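Long-range contacts in aminotransferase (Bacillus subtilis, PDB 6L1O), which is a pyridoxal-phosphate-dependent aminotransferase encoded in the operon for biosynthesis of the dipeptide antibiotic bacilysin: residues I302-A307 and D376-V381; E166-M171 and H199-I204. All blocks are in the same frame, centred on the assembly; numbering follows the deposited sequence.

Contact 1: I302-A307 and D376-V381; sequences IDFFTA and DLREFV
F305 and F380 meet between two nearly parallel helix segments whose axes run 10.1 Å apart at 13°. The F305 ring brings CE1 to within 3.6 Å of F380 CD2, and that CD2 lies at the edge of the F305 ring, near its plane. The rings cross obliquely, their planes 47° apart. In both residues CG stands anti to the backbone N, and the end of F305 comes nearer to the partner helix than its first bond would suggest. L377 points across the interface, its CB 4.1 Å from F305 CD1 and also touching the edge of the F304 ring at CE2. V381 CG2 reaches F305 CE1 as well; the branched L377 and V381 thus pack beside the F305 ring.

At the more exposed margin, R378 bends at chi3 (-51°) and presents one guanidinium face to the rim of F304, NH2 lying 3.5 Å from F304 CZ. Arginine suits this place: its flat guanidinium packs on the ring edge while NE keeps a long, weak ion pair with E375. This near-parallel helix packing joins helix 289-313 to helix 374-385, probably within the C-terminal small domain of fold-type I enzymes; V381 continues onto L308 and C309, while F305 touches M370 and F380 touches L37 in neighbouring loops.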
ATOM      1  N   ILE B 302     -33.097   4.152   4.370  1.00 18.58           N
ATOM      2  CA  ILE B 302     -33.544   4.570   3.058  1.00 20.42           C
ATOM      3  C   ILE B 302     -35.051   4.819   3.031  1.00 21.93           C
ATOM      4  O   ILE B 302     -35.507   5.885   2.578  1.00 23.77           O
ATOM      5  CB  ILE B 302     -33.175   3.537   1.990  1.00 19.84           C
ATOM      6  CG1 ILE B 302     -31.671   3.619   1.712  1.00 17.19           C
ATOM      7  CG2 ILE B 302     -33.982   3.762   0.709  1.00 20.46           C
ATOM      8  CD1 ILE B 302     -31.165   2.395   0.953  1.00 20.07           C
ATOM      9  N   ASP B 303     -35.807   3.873   3.552  1.00 22.13           N
ATOM     10  CA  ASP B 303     -37.257   4.015   3.624  1.00 22.88           C
ATOM     11  C   ASP B 303     -37.694   5.182   4.512  1.00 23.44           C
ATOM     12  O   ASP B 303     -38.533   6.005   4.090  1.00 23.18           O
ATOM     13  CB  ASP B 303     -37.889   2.721   4.082  1.00 26.67           C
ATOM     14  CG  ASP B 303     -37.795   1.621   3.038  1.00 29.81           C
ATOM     15  OD1 ASP B 303     -37.227   1.834   1.939  1.00 32.13           O
ATOM     16  OD2 ASP B 303     -38.282   0.513   3.315  1.00 37.25           O
ATOM     17  N   PHE B 304     -37.143   5.249   5.714  1.00 19.52           N
ATOM     18  CA  PHE B 304     -37.364   6.381   6.630  1.00 22.43           C
ATOM     19  C   PHE B 304     -37.064   7.755   6.011  1.00 23.34           C
ATOM     20  O   PHE B 304     -37.900   8.689   6.092  1.00 20.28           O
ATOM     21  CB  PHE B 304     -36.520   6.212   7.867  1.00 23.00           C
ATOM     22  CG  PHE B 304     -36.573   7.379   8.822  1.00 23.38           C
ATOM     23  CD1 PHE B 304     -37.694   7.578   9.643  1.00 27.71           C
ATOM     24  CD2 PHE B 304     -35.524   8.280   8.898  1.00 25.83           C
ATOM     25  CE1 PHE B 304     -37.725   8.642  10.546  1.00 26.63           C
ATOM     26  CE2 PHE B 304     -35.556   9.354   9.764  1.00 23.06           C
ATOM     27  CZ  PHE B 304     -36.670   9.521  10.600  1.00 26.40           C
ATOM     28  N   PHE B 305     -35.856   7.882   5.457  1.00 19.21           N
ATOM     29  CA  PHE B 305     -35.368   9.102   4.895  1.00 19.39           C
ATOM     30  C   PHE B 305     -36.143   9.561   3.663  1.00 19.46           C
ATOM     31  O   PHE B 305     -36.480  10.743   3.528  1.00 24.87           O
ATOM     32  CB  PHE B 305     -33.885   8.935   4.475  1.00 20.14           C
ATOM     33  CG  PHE B 305     -33.255  10.187   3.921  1.00 18.91           C
ATOM     34  CD1 PHE B 305     -32.854  11.235   4.778  1.00 21.29           C
ATOM     35  CD2 PHE B 305     -33.066  10.327   2.567  1.00 18.24           C
ATOM     36  CE1 PHE B 305     -32.277  12.389   4.267  1.00 18.82           C
ATOM     37  CE2 PHE B 305     -32.509  11.481   2.045  1.00 16.85           C
ATOM     38  CZ  PHE B 305     -32.099  12.496   2.878  1.00 19.63           C
ATOM     39  N   THR B 306     -36.357   8.688   2.723  1.00 17.60           N
ATOM     40  CA  THR B 306     -37.048   9.100   1.482  1.00 20.40           C
ATOM     41  C   THR B 306     -38.544   9.462   1.788  1.00 24.42           C
ATOM     42  O   THR B 306     -39.140  10.395   1.202  1.00 23.29           O
ATOM     43  CB  THR B 306     -36.955   8.057   0.374  1.00 23.42           C
ATOM     44  OG1 THR B 306     -37.409   6.793   0.835  1.00 21.41           O
ATOM     45  CG2 THR B 306     -35.483   7.916  -0.141  1.00 24.22           C
ATOM     46  N   ALA B 307     -39.137   8.747   2.725  1.00 21.72           N
ATOM     47  CA  ALA B 307     -40.531   9.065   3.119  1.00 24.49           C
ATOM     48  C   ALA B 307     -40.596  10.414   3.790  1.00 24.74           C
ATOM     49  O   ALA B 307     -41.535  11.182   3.579  1.00 27.88           O
ATOM     50  CB  ALA B 307     -41.093   7.956   4.006  1.00 26.46           C
ATOM     51  N   ASP B 376     -29.875  11.948  12.968  1.00 19.83           N
ATOM     52  CA  ASP B 376     -29.101  12.783  12.042  1.00 22.50           C
ATOM     53  C   ASP B 376     -29.828  12.901  10.696  1.00 20.25           C
ATOM     54  O   ASP B 376     -29.902  13.970  10.131  1.00 17.67           O
ATOM     55  CB  ASP B 376     -27.701  12.207  11.814  1.00 23.90           C
ATOM     56  CG  ASP B 376     -26.734  12.479  12.970  1.00 27.51           C
ATOM     57  OD1 ASP B 376     -27.108  13.158  13.959  1.00 29.91           O
ATOM     58  OD2 ASP B 376     -25.586  11.970  12.898  1.00 30.05           O
ATOM     59  N   LEU B 377     -30.422  11.794  10.244  1.00 17.88           N
ATOM     60  CA  LEU B 377     -31.244  11.831   9.048  1.00 19.76           C
ATOM     61  C   LEU B 377     -32.437  12.775   9.252  1.00 21.63           C
ATOM     62  O   LEU B 377     -32.812  13.546   8.345  1.00 17.41           O
ATOM     63  CB  LEU B 377     -31.700  10.439   8.644  1.00 17.67           C
ATOM     64  CG  LEU B 377     -30.585   9.388   8.367  1.00 18.28           C
ATOM     65  CD1 LEU B 377     -31.159   8.040   7.959  1.00 14.52           C
ATOM     66  CD2 LEU B 377     -29.640   9.887   7.269  1.00 17.45           C
ATOM     67  N   ARG B 378     -33.024  12.746  10.447  1.00 19.83           N
ATOM     68  CA  ARG B 378     -34.158  13.594  10.718  1.00 20.54           C
ATOM     69  C   ARG B 378     -33.779  15.046  10.768  1.00 20.76           C
ATOM     70  O   ARG B 378     -34.511  15.909  10.224  1.00 20.77           O
ATOM     71  CB  ARG B 378     -34.882  13.205  11.995  1.00 21.45           C
ATOM     72  CG  ARG B 378     -36.220  13.967  12.160  1.00 27.46           C
ATOM     73  CD  ARG B 378     -36.853  13.731  13.517  1.00 31.70           C
ATOM     74  NE  ARG B 378     -36.952  12.299  13.825  1.00 31.15           N
ATOM     75  CZ  ARG B 378     -37.940  11.489  13.460  1.00 31.21           C
ATOM     76  NH1 ARG B 378     -38.941  11.945  12.724  1.00 32.85           N
ATOM     77  NH2 ARG B 378     -37.914  10.207  13.836  1.00 32.66           N
ATOM     78  N   GLU B 379     -32.699  15.342  11.442  1.00 19.58           N
ATOM     79  CA  GLU B 379     -32.225  16.719  11.612  1.00 23.16           C
ATOM     80  C   GLU B 379     -31.805  17.359  10.244  1.00 23.40           C
ATOM     81  O   GLU B 379     -32.089  18.517   9.987  1.00 21.05           O
ATOM     82  CB  GLU B 379     -31.062  16.732  12.607  1.00 26.53           C
ATOM     83  CG  GLU B 379     -30.440  18.087  12.924  1.00 28.36           C
ATOM     84  CD  GLU B 379     -31.372  19.091  13.562  1.00 34.70           C
ATOM     85  OE1 GLU B 379     -32.441  18.705  14.109  1.00 37.45           O
ATOM     86  OE2 GLU B 379     -31.011  20.305  13.497  1.00 39.73           O
ATOM     87  N   PHE B 380     -31.242  16.548   9.348  1.00 20.33           N
ATOM     88  CA  PHE B 380     -30.981  16.965   7.956  1.00 21.76           C
ATOM     89  C   PHE B 380     -32.277  17.506   7.308  1.00 24.65           C
ATOM     90  O   PHE B 380     -32.325  18.654   6.815  1.00 22.16           O
ATOM     91  CB  PHE B 380     -30.429  15.745   7.163  1.00 24.00           C
ATOM     92  CG  PHE B 380     -30.177  16.016   5.719  1.00 22.66           C
ATOM     93  CD1 PHE B 380     -28.932  16.504   5.294  1.00 23.69           C
ATOM     94  CD2 PHE B 380     -31.157  15.763   4.768  1.00 25.88           C
ATOM     95  CE1 PHE B 380     -28.686  16.739   3.950  1.00 26.40           C
ATOM     96  CE2 PHE B 380     -30.914  15.986   3.415  1.00 27.49           C
ATOM     97  CZ  PHE B 380     -29.685  16.466   3.010  1.00 24.39           C
ATOM     98  N   VAL B 381     -33.351  16.739   7.425  1.00 22.23           N
ATOM     99  CA  VAL B 381     -34.622  17.163   6.850  1.00 26.05           C
ATOM    100  C   VAL B 381     -35.192  18.402   7.573  1.00 26.14           C
ATOM    101  O   VAL B 381     -35.649  19.353   6.918  1.00 26.77           O
ATOM    102  CB  VAL B 381     -35.642  16.050   6.838  1.00 24.31           C
ATOM    103  CG1 VAL B 381     -37.015  16.575   6.439  1.00 28.69           C
ATOM    104  CG2 VAL B 381     -35.200  14.949   5.894  1.00 25.64           C
TER

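Contact 2: E166-M171 and H199-I204; sequences EKAKLM and HNIHLI
K169 O receives two donors from H202. The backbone H202 N lies 2.9 Å from K169 O, well above the carbonyl plane, and the ring nitrogen H202 ND1 adds a weak bond at 3.0 Å to K169 O with a bent N-H...O angle of 129°. The regular ladder follows: M171 N gives to H202 O at 2.8 Å and I204 N to M171 O at 3.0 Å, pairing L170 with H202 and M171 with L203 in parallel. L170 CA also makes a CA-H...O contact with H202 O. L170 N, buried with I201 CG2 packed against it, has no hydrogen-bond partner.

Ahead of strand 202-206, the side chain of K169, bent at chi2, chi3 and chi4, curls back and its NZ donates to N200 O at 2.7 Å. A long flexible amine suits this margin, where it can meet the carbonyl of N200, the first residue after helix 186-199, with positive phi. H202 NE2 is held by the backbone N of T4 of the second subunit, so both ring nitrogens have partners.

Apolar contacts lie on both sides of the sheet. M171 and L203 run side by side, and the methyl M171 CE presses tightly on L203 CG at 3.5 Å; chi3 of 68° turns this methyl out of the otherwise extended chain. I201 CG2 packs against M171 CB, while I201 CD1 meets A168 CB. On the face bearing L170 and H202, L170 CD1 touches I204 CG1, and helix 103-114 covers these residues through L110 and L114. With helix 186-199, the strands form a beta-alpha-beta crossover in the central, mostly parallel sheet of the large domain of fold-type I PLP enzymes.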
ATOM      1  N   GLU B 166      -9.524  -0.031 -30.487  1.00 45.50           N
ATOM      2  CA  GLU B 166      -8.153  -0.559 -30.590  1.00 46.19           C
ATOM      3  C   GLU B 166      -7.248  -0.024 -29.491  1.00 36.81           C
ATOM      4  O   GLU B 166      -6.479  -0.770 -28.865  1.00 37.21           O
ATOM      5  CB  GLU B 166      -7.533  -0.229 -31.965  1.00 55.81           C
ATOM      6  CG  GLU B 166      -7.567  -1.392 -32.969  1.00 64.81           C
ATOM      7  CD  GLU B 166      -6.641  -2.554 -32.598  1.00 70.96           C
ATOM      8  OE1 GLU B 166      -5.974  -2.524 -31.527  1.00 71.65           O
ATOM      9  OE2 GLU B 166      -6.575  -3.512 -33.397  1.00 72.39           O
ATOM     10  N   LYS B 167      -7.310   1.275 -29.265  1.00 33.14           N
ATOM     11  CA  LYS B 167      -6.562   1.873 -28.162  1.00 33.12           C
ATOM     12  C   LYS B 167      -7.151   1.551 -26.787  1.00 27.92           C
ATOM     13  O   LYS B 167      -6.431   1.604 -25.803  1.00 28.60           O
ATOM     14  CB  LYS B 167      -6.412   3.369 -28.328  1.00 32.32           C
ATOM     15  CG  LYS B 167      -5.470   3.741 -29.474  1.00 42.49           C
ATOM     16  CD  LYS B 167      -4.246   2.799 -29.501  1.00 48.46           C
ATOM     17  CE  LYS B 167      -3.167   3.241 -30.467  1.00 53.16           C
ATOM     18  NZ  LYS B 167      -2.829   2.084 -31.372  1.00 60.82           N
ATOM     19  N   ALA B 168      -8.431   1.191 -26.762  1.00 28.51           N
ATOM     20  CA  ALA B 168      -9.119   0.850 -25.490  1.00 27.61           C
ATOM     21  C   ALA B 168      -8.613  -0.452 -24.904  1.00 23.66           C
ATOM     22  O   ALA B 168      -8.808  -1.500 -25.438  1.00 26.20           O
ATOM     23  CB  ALA B 168     -10.613   0.807 -25.677  1.00 26.59           C
ATOM     24  N   LYS B 169      -7.922  -0.363 -23.770  1.00 25.82           N
ATOM     25  CA  LYS B 169      -7.338  -1.561 -23.140  1.00 23.38           C
ATOM     26  C   LYS B 169      -7.925  -1.954 -21.800  1.00 21.64           C
ATOM     27  O   LYS B 169      -7.711  -3.068 -21.339  1.00 22.81           O
ATOM     28  CB  LYS B 169      -5.857  -1.396 -23.030  1.00 26.61           C
ATOM     29  CG  LYS B 169      -5.148  -1.247 -24.365  1.00 31.95           C
ATOM     30  CD  LYS B 169      -5.405  -2.392 -25.365  1.00 39.52           C
ATOM     31  CE  LYS B 169      -4.838  -3.741 -24.872  1.00 44.33           C
ATOM     32  NZ  LYS B 169      -5.684  -4.919 -25.300  1.00 47.32           N
ATOM     33  N   LEU B 170      -8.736  -1.081 -21.223  1.00 20.32           N
ATOM     34  CA  LEU B 170      -9.329  -1.340 -19.923  1.00 20.54           C
ATOM     35  C   LEU B 170     -10.656  -0.634 -19.803  1.00 19.40           C
ATOM     36  O   LEU B 170     -10.809   0.496 -20.244  1.00 19.77           O
ATOM     37  CB  LEU B 170      -8.405  -0.877 -18.834  1.00 20.39           C
ATOM     38  CG  LEU B 170      -8.867  -1.242 -17.398  1.00 24.59           C
ATOM     39  CD1 LEU B 170      -7.825  -2.023 -16.635  1.00 26.22           C
ATOM     40  CD2 LEU B 170      -9.232  -0.004 -16.666  1.00 24.71           C
ATOM     41  N   MET B 171     -11.611  -1.324 -19.198  1.00 18.89           N
ATOM     42  CA  MET B 171     -12.865  -0.762 -18.857  1.00 18.95           C
ATOM     43  C   MET B 171     -13.194  -0.978 -17.356  1.00 17.71           C
ATOM     44  O   MET B 171     -13.019  -2.050 -16.861  1.00 17.11           O
ATOM     45  CB  MET B 171     -13.950  -1.451 -19.694  1.00 19.27           C
ATOM     46  CG  MET B 171     -15.383  -0.997 -19.302  1.00 22.74           C
ATOM     47  SD  MET B 171     -16.678  -1.703 -20.323  1.00 29.12           S
ATOM     48  CE  MET B 171     -16.686  -3.383 -19.952  1.00 28.58           C
ATOM     49  N   HIS B 199     -13.177  -6.899 -28.440  1.00 32.52           N
ATOM     50  CA  HIS B 199     -12.334  -5.742 -28.717  1.00 35.51           C
ATOM     51  C   HIS B 199     -11.069  -5.685 -27.855  1.00 33.38           C
ATOM     52  O   HIS B 199     -10.421  -4.641 -27.767  1.00 33.07           O
ATOM     53  CB  HIS B 199     -13.177  -4.505 -28.585  1.00 37.16           C
ATOM     54  CG  HIS B 199     -14.379  -4.529 -29.461  1.00 40.98           C
ATOM     55  ND1 HIS B 199     -14.313  -4.273 -30.814  1.00 44.73           N
ATOM     56  CD2 HIS B 199     -15.679  -4.794 -29.189  1.00 42.52           C
ATOM     57  CE1 HIS B 199     -15.524  -4.360 -31.337  1.00 45.12           C
ATOM     58  NE2 HIS B 199     -16.374  -4.669 -30.371  1.00 45.73           N
ATOM     59  N   ASN B 200     -10.744  -6.828 -27.249  1.00 32.24           N
ATOM     60  CA  ASN B 200      -9.547  -7.018 -26.435  1.00 33.16           C
ATOM     61  C   ASN B 200      -9.388  -5.967 -25.385  1.00 30.97           C
ATOM     62  O   ASN B 200      -8.414  -5.237 -25.370  1.00 32.26           O
ATOM     63  CB  ASN B 200      -8.313  -7.048 -27.314  1.00 36.85           C
ATOM     64  CG  ASN B 200      -8.416  -8.100 -28.368  1.00 38.88           C
ATOM     65  OD1 ASN B 200      -8.380  -9.296 -28.057  1.00 46.74           O
ATOM     66  ND2 ASN B 200      -8.573  -7.675 -29.617  1.00 39.90           N
ATOM     67  N   ILE B 201     -10.391  -5.867 -24.529  1.00 29.62           N
ATOM     68  CA  ILE B 201     -10.412  -4.887 -23.438  1.00 26.04           C
ATOM     69  C   ILE B 201     -10.391  -5.671 -22.116  1.00 24.01           C
ATOM     70  O   ILE B 201     -11.148  -6.598 -21.942  1.00 23.95           O
ATOM     71  CB  ILE B 201     -11.672  -4.016 -23.520  1.00 26.14           C
ATOM     72  CG1 ILE B 201     -11.793  -3.436 -24.943  1.00 28.42           C
ATOM     73  CG2 ILE B 201     -11.608  -2.869 -22.474  1.00 24.83           C
ATOM     74  CD1 ILE B 201     -13.020  -2.596 -25.214  1.00 28.69           C
ATOM     75  N   HIS B 202      -9.489  -5.304 -21.215  1.00 25.34           N
ATOM     76  CA  HIS B 202      -9.474  -5.853 -19.878  1.00 21.94           C
ATOM     77  C   HIS B 202     -10.593  -5.206 -19.042  1.00 19.64           C
ATOM     78  O   HIS B 202     -10.683  -3.977 -18.941  1.00 22.68           O
ATOM     79  CB  HIS B 202      -8.141  -5.609 -19.204  1.00 23.81           C
ATOM     80  CG  HIS B 202      -6.974  -6.223 -19.914  1.00 23.25           C
ATOM     81  ND1 HIS B 202      -6.031  -5.470 -20.585  1.00 30.95           N
ATOM     82  CD2 HIS B 202      -6.589  -7.504 -20.038  1.00 29.05           C
ATOM     83  CE1 HIS B 202      -5.124  -6.273 -21.109  1.00 29.30           C
ATOM     84  NE2 HIS B 202      -5.420  -7.509 -20.751  1.00 28.77           N
ATOM     85  N   LEU B 203     -11.385  -6.044 -18.412  1.00 19.75           N
ATOM     86  CA  LEU B 203     -12.582  -5.594 -17.687  1.00 22.21           C
ATOM     87  C   LEU B 203     -12.399  -5.717 -16.159  1.00 18.94           C
ATOM     88  O   LEU B 203     -12.201  -6.795 -15.678  1.00 22.15           O
ATOM     89  CB  LEU B 203     -13.764  -6.427 -18.137  1.00 20.06           C
ATOM     90  CG  LEU B 203     -15.177  -5.841 -17.993  1.00 24.54           C
ATOM     91  CD1 LEU B 203     -16.205  -6.749 -18.667  1.00 23.34           C
ATOM     92  CD2 LEU B 203     -15.544  -5.603 -16.523  1.00 28.49           C
ATOM     93  N   ILE B 204     -12.475  -4.602 -15.432  1.00 18.16           N
ATOM     94  CA  ILE B 204     -12.385  -4.627 -13.997  1.00 18.73           C
ATOM     95  C   ILE B 204     -13.748  -4.274 -13.448  1.00 18.08           C
ATOM     96  O   ILE B 204     -14.240  -3.156 -13.670  1.00 15.40           O
ATOM     97  CB  ILE B 204     -11.310  -3.661 -13.423  1.00 20.10           C
ATOM     98  CG1 ILE B 204      -9.877  -4.048 -13.903  1.00 21.13           C
ATOM     99  CG2 ILE B 204     -11.327  -3.604 -11.887  1.00 18.62           C
ATOM    100  CD1 ILE B 204      -9.507  -5.515 -13.695  1.00 19.87           C
TER

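Overall arrangement
Contacts 1 and 2 lie on opposite sides of the chain's centre, their own centres 41 Å apart and their nearest atoms about 23 Å apart, so they do not touch. They follow one another along the chain: contact 2 closes before contact 1 opens. Contact 2 belongs to the central sheet on which the cofactor site is built; the side chain of I204 comes within about 9 Å of the bound pyridoxal-5'-phosphate, and strand 202-206 itself ends at D206, part of the cofactor pocket. It also meets the second subunit. Contact 1 joins two helices late in the chain, away from the annotated sites and untouched by the other subunit.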